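Local coordinates for SM80.1 Vicilin (Solanum melongena, PDB 5VF5), which probably serves as a 7S seed storage globulin of the bicupin family, with a copper ion bound in one of its two cupin domains, at residues A[31-34]-A[35-38]; A[311-314]-A[315-319]. All coordinates share one frame; numbering follows the deposited sequence.

Contact 1. Residues A[31-34]-A[35-38]; sequences RILP and KFTQ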
ATOM      1  N   ARG A  31      -9.825   6.477  -4.049  1.00 10.76           N
ATOM      2  CA  ARG A  31     -10.136   6.842  -2.689  1.00 11.68           C
ATOM      3  C   ARG A  31      -8.911   6.859  -1.851  1.00 11.25           C
ATOM      4  O   ARG A  31      -8.036   6.012  -2.014  1.00 11.11           O
ATOM      5  CB  ARG A  31     -11.210   5.982  -2.080  1.00 15.03           C
ATOM      6  CG  ARG A  31     -11.074   4.524  -2.121  1.00 16.24           C
ATOM      7  CD  ARG A  31     -12.469   3.963  -1.754  1.00 22.72           C
ATOM      8  NE  ARG A  31     -12.348   2.554  -1.790  1.00 25.12           N
ATOM      9  CZ  ARG A  31     -12.573   1.788  -2.833  1.00 23.48           C
ATOM     10  NH1 ARG A  31     -12.372   0.500  -2.701  1.00 26.33           N
ATOM     11  NH2 ARG A  31     -13.065   2.281  -3.980  1.00 24.23           N
ATOM     12  N   ILE A  32      -8.820   7.819  -0.956  1.00 10.93           N
ATOM     13  CA  ILE A  32      -7.621   8.084  -0.203  1.00 11.37           C
ATOM     14  C   ILE A  32      -7.954   8.159   1.274  1.00 10.87           C
ATOM     15  O   ILE A  32      -8.962   8.721   1.714  1.00 12.05           O
ATOM     16  CB  ILE A  32      -6.931   9.365  -0.689  1.00 12.94           C
ATOM     17  CG1 ILE A  32      -5.561   9.600  -0.041  1.00 12.73           C
ATOM     18  CG2 ILE A  32      -7.810  10.570  -0.576  1.00 13.76           C
ATOM     19  CD1 ILE A  32      -4.743  10.685  -0.763  1.00 15.41           C
ATOM     20  N   LEU A  33      -7.105   7.544   2.075  1.00  9.96           N
ATOM     21  CA  LEU A  33      -7.263   7.603   3.526  1.00 11.18           C
ATOM     22  C   LEU A  33      -6.907   9.018   3.989  1.00 10.88           C
ATOM     23  O   LEU A  33      -6.048   9.664   3.381  1.00 11.87           O
ATOM     24  CB  LEU A  33      -6.319   6.594   4.149  1.00 13.21           C
ATOM     25  CG  LEU A  33      -6.551   6.091   5.514  1.00 19.56           C
ATOM     26  CD1 LEU A  33      -7.965   5.475   5.680  1.00 16.98           C
ATOM     27  CD2 LEU A  33      -5.487   5.048   5.824  1.00 20.45           C
ATOM     28  N   PRO A  34      -7.552   9.522   5.064  1.00 11.98           N
ATOM     29  CA  PRO A  34      -7.104  10.785   5.616  1.00 11.95           C
ATOM     30  C   PRO A  34      -5.643  10.791   6.051  1.00 11.46           C
ATOM     31  O   PRO A  34      -5.049   9.712   6.231  1.00 12.28           O
ATOM     32  CB  PRO A  34      -8.040  11.007   6.802  1.00 15.93           C
ATOM     33  CG  PRO A  34      -9.257  10.215   6.454  1.00 20.24           C
ATOM     34  CD  PRO A  34      -8.721   8.983   5.763  1.00 14.99           C
ATOM     35  N   LYS A  35      -5.096  11.959   6.304  1.00 12.89           N
ATOM     36  CA  LYS A  35      -3.785  12.023   6.916  1.00 13.62           C
ATOM     37  C   LYS A  35      -3.731  11.158   8.158  1.00 13.86           C
ATOM     38  O   LYS A  35      -4.713  11.084   8.913  1.00 15.46           O
ATOM     39  CB  LYS A  35      -3.459  13.455   7.345  1.00 17.46           C
ATOM     40  CG  LYS A  35      -3.068  14.339   6.200  1.00 19.60           C
ATOM     41  CD  LYS A  35      -2.630  15.723   6.676  1.00 23.39           C
ATOM     42  CE  LYS A  35      -1.461  15.670   7.672  1.00 25.02           C
ATOM     43  NZ  LYS A  35      -0.935  17.020   8.018  1.00 31.64           N
ATOM     44  N   PHE A  36      -2.611  10.510   8.403  1.00 13.49           N
ATOM     45  CA  PHE A  36      -2.551   9.579   9.535  1.00 15.04           C
ATOM     46  C   PHE A  36      -2.699  10.234  10.905  1.00 17.16           C
ATOM     47  O   PHE A  36      -3.119   9.584  11.873  1.00 20.34           O
ATOM     48  CB  PHE A  36      -1.262   8.798   9.460  1.00 14.21           C
ATOM     49  CG  PHE A  36      -1.245   7.808   8.349  1.00 13.47           C
ATOM     50  CD1 PHE A  36      -2.089   6.683   8.384  1.00 15.38           C
ATOM     51  CD2 PHE A  36      -0.386   7.930   7.293  1.00 13.71           C
ATOM     52  CE1 PHE A  36      -2.036   5.758   7.381  1.00 15.58           C
ATOM     53  CE2 PHE A  36      -0.372   7.002   6.269  1.00 14.49           C
ATOM     54  CZ  PHE A  36      -1.186   5.903   6.336  1.00 15.58           C
ATOM     55  N   THR A  37      -2.367  11.498  10.952  1.00 16.00           N
ATOM     56  CA  THR A  37      -2.515  12.320  12.158  1.00 17.92           C
ATOM     57  C   THR A  37      -3.919  12.857  12.384  1.00 20.59           C
ATOM     58  O   THR A  37      -4.134  13.552  13.396  1.00 22.39           O
ATOM     59  CB  THR A  37      -1.521  13.480  12.083  1.00 18.85           C
ATOM     60  OG1 THR A  37      -1.635  14.099  10.791  1.00 21.93           O
ATOM     61  CG2 THR A  37      -0.077  12.961  12.269  1.00 21.35           C
ATOM     62  N   GLN A  38      -4.868  12.529  11.498  1.00 20.95           N
ATOM     63  CA  GLN A  38      -6.278  12.994  11.667  1.00 22.49           C
ATOM     64  C   GLN A  38      -6.841  12.770  13.050  1.00 23.37           C
ATOM     65  O   GLN A  38      -7.438  13.692  13.586  1.00 28.76           O
ATOM     66  CB  GLN A  38      -7.222  12.355  10.629  1.00 28.19           C
ATOM     67  CG  GLN A  38      -8.677  12.797  10.714  1.00 28.59           C
ATOM     68  CD  GLN A  38      -9.605  11.890   9.911  1.00 29.49           C
ATOM     69  OE1 GLN A  38      -9.594  10.638  10.046  1.00 29.22           O
ATOM     70  NE2 GLN A  38     -10.411  12.512   9.066  1.00 32.23           N
TER
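Leu33 and Pro34 carry the chain out of strand 28-32 in an extended course, and Lys35 keeps that course (phi -51°, psi 143°) before the backbone bends at Phe36 and Thr37. The bend is closed by Gln38 N, which donates to Lys35 O at 3.0 Å, and it brings the amide of Gln38 back against the CB-CG edge of Pro34, four positions earlier, the flat of the amide turned to CB. Contact is made by this flat amide, whose CD lies 3.6 Å from Pro34 CB, while OE1 stands at 3.6 Å and NE2 at 3.7 Å from Pro34 CG. Gln38 CG is anti to its own backbone N (chi1 -179°), and the chain stays extended beyond it, which is how the amide reaches the proline; Arg18 then takes OE1 in a hydrogen bond. In the cupin fold, this is where strand 28-32, paired between strands 20-21 and 49-56 of the N-terminal cupin sheet, gives way to the connection leading to strand 49-56. On that connection Phe36 turns back, and its CE1 meets Leu33 CD2 at 3.9 Å, the two side chains crossing at about a right angle. Phe14 meets the same ring edge-to-face, and Ile46 also packs on it. Lys35 bends at chi3 and sends its NZ to a salt bridge with Glu47 and a hydrogen bond with Pro132 O.

Contact 2. Residues A[311-314]-A[315-319]; sequences GNLN and VGDVL
Asp317 and Asn314 grip each other twice, in opposite directions. Asn314 N donates to Asp317 OD2 at 2.8 Å, and Asp317 N returns a bond to Asn314 O at 3.0 Å with an N-H...O angle of 160°. The second is the closing bond of a type II beta turn from Asn314 to Asp317, which joins strand 307-313 to strand 318-321 in the C-terminal cupin domain; the first shows how an acidic side chain at the last position of a turn can reach back to the main chain at its first. Gly316, with its positive phi, takes the third position of the turn, as glycine commonly does in type II turns. Asp317 CG stands beside the backbone N and anti to the carbonyl carbon (chi1 -69°), which directs the carboxylate back toward Asn314 N. The approach of Asn314 N to OD2 is from above the carboxylate plane, 47° out of it. Alongside, the Asn314 side chain runs in the same direction, its CB 3.5 Å from OD2, and its ND2 is hydrogen-bonded to Asn274 OD1. The buried carboxylate has further partners: Lys15 forms a salt bridge with OD2, and Ser16 N donates to OD1. The nearby lysine charge would be expected to favour the ionised form of the acid. Beneath this polar layer Leu313 folds inward, where Phe277 of strand 275-281 and Phe329 of strand 327-331 also touch it. One methyl, CD2, packs 3.8 Å from Asp317 CB; the other, CD1, meets Leu319 CB at 4.2 Å.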
ATOM      1  N   GLY A 311      -8.048  -6.316  17.274  1.00 13.39           N
ATOM      2  CA  GLY A 311      -9.127  -6.143  16.367  1.00 14.60           C
ATOM      3  C   GLY A 311      -9.208  -7.201  15.315  1.00 14.19           C
ATOM      4  O   GLY A 311      -8.472  -8.203  15.329  1.00 17.97           O
ATOM      5  N   ASN A 312     -10.088  -6.926  14.380  1.00 14.46           N
ATOM      6  CA  ASN A 312     -10.288  -7.741  13.221  1.00 15.49           C
ATOM      7  C   ASN A 312     -10.082  -6.901  11.996  1.00 15.75           C
ATOM      8  O   ASN A 312     -10.370  -5.698  11.988  1.00 19.28           O
ATOM      9  CB  ASN A 312     -11.683  -8.402  13.312  1.00 20.62           C
ATOM     10  CG  ASN A 312     -11.683  -9.482  14.422  1.00 21.04           C
ATOM     11  OD1 ASN A 312     -11.860  -9.171  15.606  1.00 30.79           O
ATOM     12  ND2 ASN A 312     -11.291 -10.699  14.063  1.00 30.04           N
ATOM     13  N   LEU A 313      -9.483  -7.532  10.997  1.00 14.45           N
ATOM     14  CA  LEU A 313      -9.219  -6.924   9.726  1.00 13.22           C
ATOM     15  C   LEU A 313      -9.933  -7.618   8.580  1.00 12.97           C
ATOM     16  O   LEU A 313      -9.895  -8.851   8.472  1.00 16.49           O
ATOM     17  CB  LEU A 313      -7.701  -6.937   9.451  1.00 13.95           C
ATOM     18  CG  LEU A 313      -6.867  -6.040  10.323  1.00 15.12           C
ATOM     19  CD1 LEU A 313      -5.403  -6.401  10.182  1.00 15.41           C
ATOM     20  CD2 LEU A 313      -7.124  -4.577   9.953  1.00 18.26           C
ATOM     21  N   ASN A 314     -10.525  -6.810   7.711  1.00 13.48           N
ATOM     22  CA  ASN A 314     -11.252  -7.262   6.546  1.00 13.25           C
ATOM     23  C   ASN A 314     -10.658  -6.619   5.303  1.00 12.63           C
ATOM     24  O   ASN A 314      -9.883  -5.643   5.378  1.00 12.25           O
ATOM     25  CB  ASN A 314     -12.716  -6.768   6.609  1.00 16.98           C
ATOM     26  CG  ASN A 314     -13.369  -7.042   7.907  1.00 19.72           C
ATOM     27  OD1 ASN A 314     -14.060  -6.155   8.466  1.00 24.10           O
ATOM     28  ND2 ASN A 314     -13.205  -8.249   8.403  1.00 23.42           N
ATOM     29  N   VAL A 315     -11.070  -7.130   4.155  1.00 14.98           N
ATOM     30  CA  VAL A 315     -10.589  -6.618   2.880  1.00 13.68           C
ATOM     31  C   VAL A 315     -10.758  -5.090   2.797  1.00 13.54           C
ATOM     32  O   VAL A 315     -11.820  -4.559   3.084  1.00 16.07           O
ATOM     33  CB  VAL A 315     -11.253  -7.328   1.694  1.00 16.27           C
ATOM     34  CG1 VAL A 315     -10.937  -6.608   0.387  1.00 17.12           C
ATOM     35  CG2 VAL A 315     -10.812  -8.769   1.618  1.00 17.76           C
ATOM     36  N   GLY A 316      -9.665  -4.408   2.443  1.00 11.99           N
ATOM     37  CA  GLY A 316      -9.645  -2.954   2.269  1.00 14.10           C
ATOM     38  C   GLY A 316      -9.322  -2.163   3.540  1.00 11.48           C
ATOM     39  O   GLY A 316      -9.096  -0.958   3.474  1.00 13.67           O
ATOM     40  N   ASP A 317      -9.286  -2.836   4.688  1.00 10.61           N
ATOM     41  CA  ASP A 317      -8.902  -2.199   5.931  1.00 11.37           C
ATOM     42  C   ASP A 317      -7.398  -2.002   5.970  1.00 11.18           C
ATOM     43  O   ASP A 317      -6.637  -2.781   5.358  1.00 13.10           O
ATOM     44  CB  ASP A 317      -9.260  -3.063   7.140  1.00 12.33           C
ATOM     45  CG  ASP A 317     -10.756  -3.185   7.393  1.00 13.48           C
ATOM     46  OD1 ASP A 317     -11.571  -2.410   6.840  1.00 14.83           O
ATOM     47  OD2 ASP A 317     -11.076  -4.104   8.189  1.00 14.05           O
ATOM     48  N   VAL A 318      -6.976  -1.016   6.723  1.00 10.72           N
ATOM     49  CA  VAL A 318      -5.574  -0.715   6.988  1.00  9.82           C
ATOM     50  C   VAL A 318      -5.236  -0.823   8.465  1.00  9.27           C
ATOM     51  O   VAL A 318      -5.991  -0.363   9.330  1.00 10.66           O
ATOM     52  CB  VAL A 318      -5.229   0.681   6.435  1.00 12.53           C
ATOM     53  CG1 VAL A 318      -3.909   1.206   6.949  1.00 12.95           C
ATOM     54  CG2 VAL A 318      -5.266   0.649   4.916  1.00 13.66           C
ATOM     55  N   LEU A 319      -4.076  -1.406   8.764  1.00 10.15           N
ATOM     56  CA  LEU A 319      -3.499  -1.339  10.078  1.00  9.66           C
ATOM     57  C   LEU A 319      -2.123  -0.721   9.970  1.00  9.85           C
ATOM     58  O   LEU A 319      -1.317  -1.196   9.174  1.00 10.52           O
ATOM     59  CB  LEU A 319      -3.360  -2.714  10.706  1.00 10.41           C
ATOM     60  CG  LEU A 319      -2.870  -2.751  12.146  1.00 11.11           C
ATOM     61  CD1 LEU A 319      -3.815  -2.094  13.142  1.00 12.21           C
ATOM     62  CD2 LEU A 319      -2.584  -4.178  12.569  1.00 12.30           C
TER

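In the fold
Both contacts turn the chain at the end of a strand, with centres about 15 Å apart and nearest atoms about 4 Å apart. Contact 1 leaves strand 28-32 of the N-terminal six-stranded sheet and is mostly buried, with no hydrogen bond between its two segments; apolar and amide packing does the work, while its charged ends look to other parts of the chain. Contact 2 passes between two sheets, from the curled one with 307-313 to the seven-stranded one with 318-321; only partly buried, it relies on paired hydrogen bonds above packed leucines. The side chain of Leu319 is about 11 Å from the bound copper ion. The N-terminal segment links them: Phe14 packs on Phe36 and on Val318.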